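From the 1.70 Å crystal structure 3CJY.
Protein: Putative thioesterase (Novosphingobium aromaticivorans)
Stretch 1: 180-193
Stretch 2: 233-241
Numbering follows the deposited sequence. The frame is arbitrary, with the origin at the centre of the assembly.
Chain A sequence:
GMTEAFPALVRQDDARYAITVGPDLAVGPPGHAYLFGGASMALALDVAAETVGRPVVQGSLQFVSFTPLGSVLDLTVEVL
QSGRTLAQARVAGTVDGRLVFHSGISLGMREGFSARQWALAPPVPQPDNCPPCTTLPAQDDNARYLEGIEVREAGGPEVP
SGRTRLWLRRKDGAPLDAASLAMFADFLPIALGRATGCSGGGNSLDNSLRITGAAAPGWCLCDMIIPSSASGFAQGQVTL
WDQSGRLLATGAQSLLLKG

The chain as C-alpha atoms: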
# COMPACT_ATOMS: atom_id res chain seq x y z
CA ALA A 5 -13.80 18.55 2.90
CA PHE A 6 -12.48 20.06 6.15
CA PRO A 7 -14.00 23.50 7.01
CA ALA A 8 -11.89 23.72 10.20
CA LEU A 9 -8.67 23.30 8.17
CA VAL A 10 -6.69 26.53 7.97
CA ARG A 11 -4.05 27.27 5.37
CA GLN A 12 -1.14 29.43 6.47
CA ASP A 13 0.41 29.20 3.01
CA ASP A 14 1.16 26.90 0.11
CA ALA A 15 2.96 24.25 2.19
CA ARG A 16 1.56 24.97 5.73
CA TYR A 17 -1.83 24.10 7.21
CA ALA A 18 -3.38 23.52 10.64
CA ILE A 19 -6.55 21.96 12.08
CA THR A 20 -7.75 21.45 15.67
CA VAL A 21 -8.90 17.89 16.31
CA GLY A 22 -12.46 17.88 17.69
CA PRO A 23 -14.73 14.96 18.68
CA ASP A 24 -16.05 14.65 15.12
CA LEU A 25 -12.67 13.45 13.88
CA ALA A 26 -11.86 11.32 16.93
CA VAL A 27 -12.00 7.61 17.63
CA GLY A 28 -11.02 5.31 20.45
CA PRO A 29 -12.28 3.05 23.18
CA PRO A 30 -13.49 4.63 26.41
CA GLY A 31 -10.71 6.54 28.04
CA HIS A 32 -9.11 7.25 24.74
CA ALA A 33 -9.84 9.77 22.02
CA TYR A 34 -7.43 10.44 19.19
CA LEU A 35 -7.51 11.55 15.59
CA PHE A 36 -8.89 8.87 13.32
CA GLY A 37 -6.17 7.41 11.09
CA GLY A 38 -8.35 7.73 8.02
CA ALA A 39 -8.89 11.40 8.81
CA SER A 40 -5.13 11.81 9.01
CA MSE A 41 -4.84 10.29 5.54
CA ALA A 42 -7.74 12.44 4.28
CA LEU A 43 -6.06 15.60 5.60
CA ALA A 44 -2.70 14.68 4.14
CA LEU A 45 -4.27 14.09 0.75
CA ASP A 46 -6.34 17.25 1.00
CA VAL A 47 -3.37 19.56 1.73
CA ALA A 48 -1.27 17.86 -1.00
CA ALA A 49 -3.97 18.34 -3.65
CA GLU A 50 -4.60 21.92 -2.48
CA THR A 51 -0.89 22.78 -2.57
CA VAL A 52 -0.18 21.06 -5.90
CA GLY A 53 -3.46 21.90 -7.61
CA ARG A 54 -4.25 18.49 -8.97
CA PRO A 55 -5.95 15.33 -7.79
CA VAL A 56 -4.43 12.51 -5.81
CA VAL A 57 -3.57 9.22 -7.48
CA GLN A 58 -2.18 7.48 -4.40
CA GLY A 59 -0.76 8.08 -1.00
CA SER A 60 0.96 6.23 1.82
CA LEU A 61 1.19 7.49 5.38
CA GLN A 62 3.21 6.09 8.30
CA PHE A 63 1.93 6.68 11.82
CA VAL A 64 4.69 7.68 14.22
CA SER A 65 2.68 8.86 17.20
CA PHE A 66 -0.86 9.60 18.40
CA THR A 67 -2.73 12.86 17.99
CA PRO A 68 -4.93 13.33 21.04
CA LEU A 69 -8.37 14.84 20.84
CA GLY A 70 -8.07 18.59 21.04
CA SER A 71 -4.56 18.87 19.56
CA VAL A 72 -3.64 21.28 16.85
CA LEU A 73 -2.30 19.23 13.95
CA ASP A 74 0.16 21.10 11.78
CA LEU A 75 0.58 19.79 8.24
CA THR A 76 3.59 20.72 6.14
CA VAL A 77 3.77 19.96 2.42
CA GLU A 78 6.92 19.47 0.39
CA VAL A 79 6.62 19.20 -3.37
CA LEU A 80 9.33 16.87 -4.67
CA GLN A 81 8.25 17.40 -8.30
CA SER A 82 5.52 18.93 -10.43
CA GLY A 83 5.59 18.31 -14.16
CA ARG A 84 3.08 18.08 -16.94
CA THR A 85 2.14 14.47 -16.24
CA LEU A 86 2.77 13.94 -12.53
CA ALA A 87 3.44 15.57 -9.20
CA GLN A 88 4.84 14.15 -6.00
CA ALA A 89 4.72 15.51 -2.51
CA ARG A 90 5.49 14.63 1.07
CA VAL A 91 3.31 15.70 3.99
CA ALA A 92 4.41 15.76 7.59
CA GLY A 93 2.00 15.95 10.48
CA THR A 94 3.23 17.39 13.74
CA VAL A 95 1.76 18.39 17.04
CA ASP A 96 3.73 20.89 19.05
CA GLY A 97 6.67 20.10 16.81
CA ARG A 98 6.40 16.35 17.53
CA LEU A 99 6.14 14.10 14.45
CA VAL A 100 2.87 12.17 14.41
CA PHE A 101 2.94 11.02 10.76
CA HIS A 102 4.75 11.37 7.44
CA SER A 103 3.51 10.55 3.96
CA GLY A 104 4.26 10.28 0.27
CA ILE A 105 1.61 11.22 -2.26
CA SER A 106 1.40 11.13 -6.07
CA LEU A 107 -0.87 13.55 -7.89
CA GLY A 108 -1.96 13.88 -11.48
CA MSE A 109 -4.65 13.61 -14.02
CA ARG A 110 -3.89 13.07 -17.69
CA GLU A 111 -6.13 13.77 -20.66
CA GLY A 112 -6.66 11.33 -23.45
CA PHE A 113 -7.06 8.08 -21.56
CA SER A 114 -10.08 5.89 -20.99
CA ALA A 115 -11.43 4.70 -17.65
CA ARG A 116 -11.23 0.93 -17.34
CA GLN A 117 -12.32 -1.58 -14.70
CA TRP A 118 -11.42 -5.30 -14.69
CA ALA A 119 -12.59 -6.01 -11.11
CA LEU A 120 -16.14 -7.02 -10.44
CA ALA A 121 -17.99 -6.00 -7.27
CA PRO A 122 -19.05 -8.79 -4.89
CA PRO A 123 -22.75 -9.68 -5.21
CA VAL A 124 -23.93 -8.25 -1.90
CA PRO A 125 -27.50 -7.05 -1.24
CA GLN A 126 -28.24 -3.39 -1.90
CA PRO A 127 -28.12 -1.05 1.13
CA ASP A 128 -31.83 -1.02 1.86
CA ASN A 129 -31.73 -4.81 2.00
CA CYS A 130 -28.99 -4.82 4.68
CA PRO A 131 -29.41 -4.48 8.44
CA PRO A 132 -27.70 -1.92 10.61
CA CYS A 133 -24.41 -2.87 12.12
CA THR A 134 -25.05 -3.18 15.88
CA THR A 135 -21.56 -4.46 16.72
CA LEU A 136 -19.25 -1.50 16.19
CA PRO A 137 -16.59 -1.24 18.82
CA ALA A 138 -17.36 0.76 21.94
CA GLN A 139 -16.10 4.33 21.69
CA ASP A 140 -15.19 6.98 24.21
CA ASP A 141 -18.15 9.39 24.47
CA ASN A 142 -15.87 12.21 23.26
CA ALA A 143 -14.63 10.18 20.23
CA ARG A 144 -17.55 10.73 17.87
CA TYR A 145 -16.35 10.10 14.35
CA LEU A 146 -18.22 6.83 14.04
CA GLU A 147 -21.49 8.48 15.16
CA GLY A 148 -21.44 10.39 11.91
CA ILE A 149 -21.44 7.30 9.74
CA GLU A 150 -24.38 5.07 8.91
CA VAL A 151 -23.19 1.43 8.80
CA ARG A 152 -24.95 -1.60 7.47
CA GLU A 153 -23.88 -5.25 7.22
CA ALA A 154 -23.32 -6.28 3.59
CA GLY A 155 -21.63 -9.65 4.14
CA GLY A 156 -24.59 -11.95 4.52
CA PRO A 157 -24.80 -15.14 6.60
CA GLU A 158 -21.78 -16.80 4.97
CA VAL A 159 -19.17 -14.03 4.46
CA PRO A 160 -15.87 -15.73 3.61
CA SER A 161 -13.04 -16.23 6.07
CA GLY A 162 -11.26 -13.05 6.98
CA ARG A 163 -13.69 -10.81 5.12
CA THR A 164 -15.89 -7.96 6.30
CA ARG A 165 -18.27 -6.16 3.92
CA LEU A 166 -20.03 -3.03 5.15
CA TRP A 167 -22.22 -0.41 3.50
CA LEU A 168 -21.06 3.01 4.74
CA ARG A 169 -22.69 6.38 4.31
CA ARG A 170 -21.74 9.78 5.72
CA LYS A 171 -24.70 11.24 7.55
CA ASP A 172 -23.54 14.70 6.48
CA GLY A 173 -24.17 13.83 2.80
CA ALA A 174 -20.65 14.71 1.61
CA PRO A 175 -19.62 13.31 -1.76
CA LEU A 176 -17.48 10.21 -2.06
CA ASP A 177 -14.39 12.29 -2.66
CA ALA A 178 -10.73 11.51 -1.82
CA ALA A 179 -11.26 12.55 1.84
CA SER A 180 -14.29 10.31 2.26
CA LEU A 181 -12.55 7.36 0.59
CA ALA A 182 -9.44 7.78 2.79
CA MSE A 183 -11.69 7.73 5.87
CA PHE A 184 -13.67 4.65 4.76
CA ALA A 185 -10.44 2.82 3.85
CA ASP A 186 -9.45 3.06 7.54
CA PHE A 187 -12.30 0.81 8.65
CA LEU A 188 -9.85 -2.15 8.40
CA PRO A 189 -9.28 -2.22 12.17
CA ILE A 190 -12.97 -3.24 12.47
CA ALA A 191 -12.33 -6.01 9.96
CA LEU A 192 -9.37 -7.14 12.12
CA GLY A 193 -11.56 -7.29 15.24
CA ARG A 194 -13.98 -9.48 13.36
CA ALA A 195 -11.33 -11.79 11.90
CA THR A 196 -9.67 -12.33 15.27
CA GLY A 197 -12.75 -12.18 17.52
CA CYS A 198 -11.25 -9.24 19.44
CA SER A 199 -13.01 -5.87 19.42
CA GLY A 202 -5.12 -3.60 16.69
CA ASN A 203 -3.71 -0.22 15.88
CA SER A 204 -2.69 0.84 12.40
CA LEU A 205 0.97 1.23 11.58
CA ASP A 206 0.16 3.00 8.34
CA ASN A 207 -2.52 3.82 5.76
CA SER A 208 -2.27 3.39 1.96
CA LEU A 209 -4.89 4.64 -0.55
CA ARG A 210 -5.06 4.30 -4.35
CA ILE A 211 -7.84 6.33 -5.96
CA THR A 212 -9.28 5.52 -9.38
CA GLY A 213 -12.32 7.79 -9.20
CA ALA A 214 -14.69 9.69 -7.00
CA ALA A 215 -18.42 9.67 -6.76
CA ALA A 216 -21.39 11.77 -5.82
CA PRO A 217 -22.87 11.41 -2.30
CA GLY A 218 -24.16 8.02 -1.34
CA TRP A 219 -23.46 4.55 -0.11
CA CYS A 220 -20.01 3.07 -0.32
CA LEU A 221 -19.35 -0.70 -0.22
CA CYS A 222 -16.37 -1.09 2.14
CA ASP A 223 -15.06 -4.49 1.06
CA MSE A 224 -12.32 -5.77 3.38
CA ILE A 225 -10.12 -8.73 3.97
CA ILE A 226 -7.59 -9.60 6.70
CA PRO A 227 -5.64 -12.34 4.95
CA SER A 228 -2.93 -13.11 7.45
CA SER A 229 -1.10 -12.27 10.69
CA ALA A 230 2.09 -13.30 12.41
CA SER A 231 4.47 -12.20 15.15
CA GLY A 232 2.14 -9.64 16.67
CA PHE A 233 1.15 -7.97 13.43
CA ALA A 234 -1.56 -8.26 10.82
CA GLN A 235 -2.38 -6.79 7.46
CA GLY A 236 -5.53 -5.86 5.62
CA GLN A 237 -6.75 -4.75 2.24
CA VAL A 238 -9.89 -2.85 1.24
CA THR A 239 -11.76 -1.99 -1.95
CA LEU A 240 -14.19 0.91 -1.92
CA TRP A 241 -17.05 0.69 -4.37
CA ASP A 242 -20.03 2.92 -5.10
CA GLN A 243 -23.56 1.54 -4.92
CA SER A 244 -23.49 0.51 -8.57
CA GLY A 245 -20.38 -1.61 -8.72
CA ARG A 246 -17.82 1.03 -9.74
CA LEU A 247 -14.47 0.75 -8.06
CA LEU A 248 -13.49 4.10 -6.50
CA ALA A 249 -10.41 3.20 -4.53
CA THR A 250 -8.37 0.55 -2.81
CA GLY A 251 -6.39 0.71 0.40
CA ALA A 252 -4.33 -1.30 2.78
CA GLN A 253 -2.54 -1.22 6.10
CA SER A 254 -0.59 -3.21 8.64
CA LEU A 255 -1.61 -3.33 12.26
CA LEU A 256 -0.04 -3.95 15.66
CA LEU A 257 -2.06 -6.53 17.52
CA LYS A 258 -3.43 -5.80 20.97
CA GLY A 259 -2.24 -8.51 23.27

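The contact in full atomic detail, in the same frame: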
# COMPACT_ATOMS: atom_id res chain seq x y z
N SER A 180 -13.34 11.34 1.83
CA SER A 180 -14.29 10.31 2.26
C SER A 180 -13.73 8.92 2.06
O SER A 180 -13.86 8.07 2.91
CB SER A 180 -15.65 10.43 1.53
OG SER A 180 -16.30 11.63 1.94
N LEU A 181 -13.13 8.68 0.90
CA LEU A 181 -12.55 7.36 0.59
C LEU A 181 -11.38 7.00 1.57
O LEU A 181 -11.28 5.90 2.08
CB LEU A 181 -12.12 7.33 -0.89
CG LEU A 181 -13.26 7.44 -1.92
CD1 LEU A 181 -12.71 7.68 -3.31
CD2 LEU A 181 -14.18 6.19 -1.83
N ALA A 182 -10.54 8.00 1.88
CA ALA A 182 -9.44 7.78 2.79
C ALA A 182 -10.02 7.38 4.16
O ALA A 182 -9.49 6.51 4.83
CB ALA A 182 -8.57 9.06 2.93
N MSE A 183 -11.11 8.01 4.56
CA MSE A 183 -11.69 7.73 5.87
C MSE A 183 -12.29 6.31 5.88
O MSE A 183 -12.08 5.54 6.81
CB MSE A 183 -12.67 8.84 6.25
CG MSE A 183 -11.88 10.02 6.82
SE MSE A 183 -12.94 11.59 7.31
CE MSE A 183 -13.16 12.16 5.70
N PHE A 184 -13.04 5.96 4.83
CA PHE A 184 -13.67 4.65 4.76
C PHE A 184 -12.67 3.50 4.63
O PHE A 184 -12.92 2.36 5.08
CB PHE A 184 -14.69 4.60 3.62
CG PHE A 184 -15.93 5.44 3.86
CD1 PHE A 184 -16.31 5.81 5.15
CD2 PHE A 184 -16.80 5.71 2.81
CE1 PHE A 184 -17.54 6.47 5.36
CE2 PHE A 184 -18.00 6.42 3.02
CZ PHE A 184 -18.34 6.81 4.31
N ALA A 185 -11.53 3.78 3.99
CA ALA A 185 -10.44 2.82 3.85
C ALA A 185 -9.90 2.40 5.22
O ALA A 185 -9.44 1.30 5.42
CB ALA A 185 -9.25 3.39 2.97
N ASP A 186 -9.96 3.33 6.19
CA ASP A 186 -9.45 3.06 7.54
C ASP A 186 -10.46 2.39 8.48
O ASP A 186 -10.35 2.47 9.71
CB ASP A 186 -8.84 4.30 8.15
CG ASP A 186 -7.93 3.99 9.36
OD1 ASP A 186 -7.17 3.02 9.31
OD2 ASP A 186 -8.00 4.74 10.36
N PHE A 187 -11.41 1.68 7.89
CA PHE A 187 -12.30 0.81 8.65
C PHE A 187 -11.70 -0.62 8.80
O PHE A 187 -12.27 -1.50 9.43
CB PHE A 187 -13.68 0.75 8.01
CG PHE A 187 -14.61 1.84 8.46
CD1 PHE A 187 -14.30 3.17 8.25
CD2 PHE A 187 -15.83 1.50 9.07
CE1 PHE A 187 -15.13 4.18 8.66
CE2 PHE A 187 -16.70 2.51 9.48
CZ PHE A 187 -16.35 3.85 9.26
N LEU A 188 -10.48 -0.82 8.30
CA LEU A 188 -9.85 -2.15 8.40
C LEU A 188 -9.65 -2.60 9.84
O LEU A 188 -9.67 -3.79 10.07
CB LEU A 188 -8.55 -2.25 7.59
CG LEU A 188 -8.75 -2.59 6.13
CD1 LEU A 188 -7.52 -2.33 5.30
CD2 LEU A 188 -9.23 -4.06 5.99
N PRO A 189 -9.37 -1.68 10.79
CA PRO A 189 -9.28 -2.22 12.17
C PRO A 189 -10.55 -2.96 12.64
O PRO A 189 -10.48 -3.93 13.39
CB PRO A 189 -8.92 -0.97 12.99
CG PRO A 189 -8.22 -0.07 12.01
CD PRO A 189 -8.91 -0.27 10.71
N ILE A 190 -11.71 -2.57 12.14
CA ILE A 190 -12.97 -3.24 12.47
C ILE A 190 -12.96 -4.63 11.84
O ILE A 190 -13.32 -5.61 12.48
CB ILE A 190 -14.19 -2.40 11.99
CG1 ILE A 190 -14.28 -1.10 12.81
CG2 ILE A 190 -15.46 -3.22 12.10
CD1 ILE A 190 -15.30 -0.15 12.30
N ALA A 191 -12.42 -4.73 10.64
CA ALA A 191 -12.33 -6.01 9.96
C ALA A 191 -11.37 -6.93 10.74
O ALA A 191 -11.59 -8.14 10.86
CB ALA A 191 -11.81 -5.85 8.54
N LEU A 192 -10.34 -6.34 11.34
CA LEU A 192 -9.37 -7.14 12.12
C LEU A 192 -10.06 -7.72 13.36
O LEU A 192 -9.91 -8.89 13.69
CB LEU A 192 -8.16 -6.32 12.48
CG LEU A 192 -7.14 -7.03 13.35
CD1 LEU A 192 -6.65 -8.35 12.68
CD2 LEU A 192 -5.99 -6.07 13.74
N GLY A 193 -10.85 -6.88 14.03
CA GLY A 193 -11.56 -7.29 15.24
C GLY A 193 -12.50 -8.43 14.93
O GLY A 193 -12.65 -9.36 15.69
N PHE A 233 1.65 -8.88 14.45
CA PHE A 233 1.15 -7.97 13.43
C PHE A 233 0.21 -8.64 12.47
O PHE A 233 0.22 -9.85 12.28
CB PHE A 233 2.31 -7.39 12.60
CG PHE A 233 3.35 -6.69 13.43
CD1 PHE A 233 3.25 -5.35 13.73
CD2 PHE A 233 4.38 -7.39 13.98
CE1 PHE A 233 4.19 -4.75 14.52
CE2 PHE A 233 5.33 -6.79 14.77
CZ PHE A 233 5.23 -5.47 15.04
N ALA A 234 -0.63 -7.83 11.86
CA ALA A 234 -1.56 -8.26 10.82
C ALA A 234 -1.60 -7.26 9.69
O ALA A 234 -1.10 -6.19 9.79
CB ALA A 234 -2.96 -8.46 11.36
N GLN A 235 -2.20 -7.67 8.61
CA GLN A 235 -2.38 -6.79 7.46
C GLN A 235 -3.79 -6.95 6.93
O GLN A 235 -4.45 -7.94 7.17
CB GLN A 235 -1.39 -7.07 6.37
CG GLN A 235 -1.44 -8.51 5.84
CD GLN A 235 -0.58 -8.65 4.60
OE1 GLN A 235 -0.89 -8.04 3.59
NE2 GLN A 235 0.54 -9.39 4.70
N GLY A 236 -4.22 -5.91 6.24
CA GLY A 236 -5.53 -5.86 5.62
C GLY A 236 -5.52 -5.05 4.34
O GLY A 236 -4.70 -4.16 4.13
N GLN A 237 -6.48 -5.40 3.50
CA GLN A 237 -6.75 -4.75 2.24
C GLN A 237 -8.24 -4.45 2.14
O GLN A 237 -9.11 -5.21 2.63
CB GLN A 237 -6.34 -5.64 1.09
CG GLN A 237 -4.81 -5.82 0.97
CD GLN A 237 -4.26 -6.84 1.91
OE1 GLN A 237 -4.83 -7.90 2.03
NE2 GLN A 237 -3.12 -6.54 2.55
N VAL A 238 -8.50 -3.37 1.44
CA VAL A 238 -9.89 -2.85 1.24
C VAL A 238 -10.10 -2.30 -0.16
O VAL A 238 -9.19 -1.73 -0.76
CB VAL A 238 -10.27 -1.75 2.28
CG1 VAL A 238 -9.30 -0.54 2.20
CG2 VAL A 238 -11.71 -1.31 2.15
N THR A 239 -11.29 -2.57 -0.69
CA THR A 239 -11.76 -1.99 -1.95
C THR A 239 -13.02 -1.22 -1.58
O THR A 239 -13.87 -1.72 -0.81
CB THR A 239 -12.06 -3.04 -3.03
OG1 THR A 239 -10.89 -3.82 -3.31
CG2 THR A 239 -12.55 -2.40 -4.33
N LEU A 240 -13.07 -0.00 -2.08
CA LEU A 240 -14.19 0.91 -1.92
C LEU A 240 -14.92 1.05 -3.25
O LEU A 240 -14.37 1.50 -4.28
CB LEU A 240 -13.71 2.27 -1.42
CG LEU A 240 -12.94 2.26 -0.09
CD1 LEU A 240 -12.46 3.69 0.24
CD2 LEU A 240 -13.82 1.72 1.04
N TRP A 241 -16.18 0.60 -3.23
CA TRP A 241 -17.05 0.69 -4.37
C TRP A 241 -18.19 1.66 -4.14
O TRP A 241 -18.63 1.89 -2.99
CB TRP A 241 -17.69 -0.67 -4.68
CG TRP A 241 -16.81 -1.87 -4.59
CD1 TRP A 241 -16.51 -2.59 -3.45
CD2 TRP A 241 -16.22 -2.60 -5.69
NE1 TRP A 241 -15.72 -3.66 -3.77
CE2 TRP A 241 -15.53 -3.69 -5.14
CE3 TRP A 241 -16.15 -2.39 -7.09
CZ2 TRP A 241 -14.81 -4.60 -5.92
CZ3 TRP A 241 -15.43 -3.32 -7.86
CH2 TRP A 241 -14.76 -4.38 -7.27

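This is an apolar helix-on-strand contact, in which the end of one helix and the start of the next, joined by a turn, lie across one face of a β-strand and are packed mainly through apolar side chains, some of them against backbone atoms, with no hydrogen bond passing between the two stretches.

The backbone geometry sets the spacing. Residues 233-241 are extended throughout, whereas the other stretch holds the end of one helix and the start of a second, 188-193. The axis of the first helix comes within 9.1 Å of the strand axis and that of the second within 8.7 Å; their N-to-C directions make angles of 140° and 123° with the strand, so both run obliquely against it. The register descends accordingly: Leu181 CA lies 7.1 Å from Leu240 CA, Ala185 CA 6.3 Å from Val238 CA, and Leu188 CA 6.3 Å from Gly236 CA. As the chain advances through the helices, its partners step back along the strand.

The alternation of the strand selects which residues take part. The CA-to-CB bonds of Ala234, Val238 and Leu240 point toward the helices, and a CB on Gly236 would do the same, while those of Phe233, Gln235, Gln237 and Trp241 point away. On the far side, Gln237 NE2 donates to Gln235 OE1 at 2.9 Å, a polar link within the strand, away from the helices.

Leu240 has the largest covered area, 89 Å², and fills the space beside the first helix. Leu240 CD1 lies 3.7 Å from Leu181 CD2 and 4.2 Å from Ala185 CB, while Leu240 CD2 lies 4.0 Å from Phe184 CB. The CA-to-CB bond of Phe184 points toward the strand, but the ring leads away, so the contact is made near the base of the side chain. A closer approach, 3.1 Å from Leu181 O to Leu240 CD1, is a tight van der Waals contact: a methyl carbon cannot serve as a conventional hydrogen-bond donor, and this oxygen already accepts from Ala185 N at 2.9 Å in the helical backbone.

Val238 occupies the next position. Val238 CG1 sits 4.0 Å from both Ala185 CB and Leu188 CD1, and thus touches residues before and after the turn. The small Ala185 side chain accompanies a close backbone approach, with Ala185 O only 3.7 Å from Val238 CG1.

Leu188, with 77 Å² covered, is the main contributor from the helical stretch. It packs against the strand backbone at Gly236, where Leu188 CD1 lies 3.5 Å from Gly236 C, and Leu188 CD2 reaches to 3.6 Å from Gln237 O. The absence of a side chain at Gly236 matters here: an ideally placed CB would fall 3.0 Å from Leu188 CD2, too close for two carbons. One helical turn later, Leu192 CD1 meets Ala234 CB at 3.9 Å, closing the series of contacts.

Together the two stretches bury 399 Å², summed over both sides. The methyl-to-methyl separations near 4 Å are those expected of dispersion contacts, and burying these groups together adds the hydrophobic contribution.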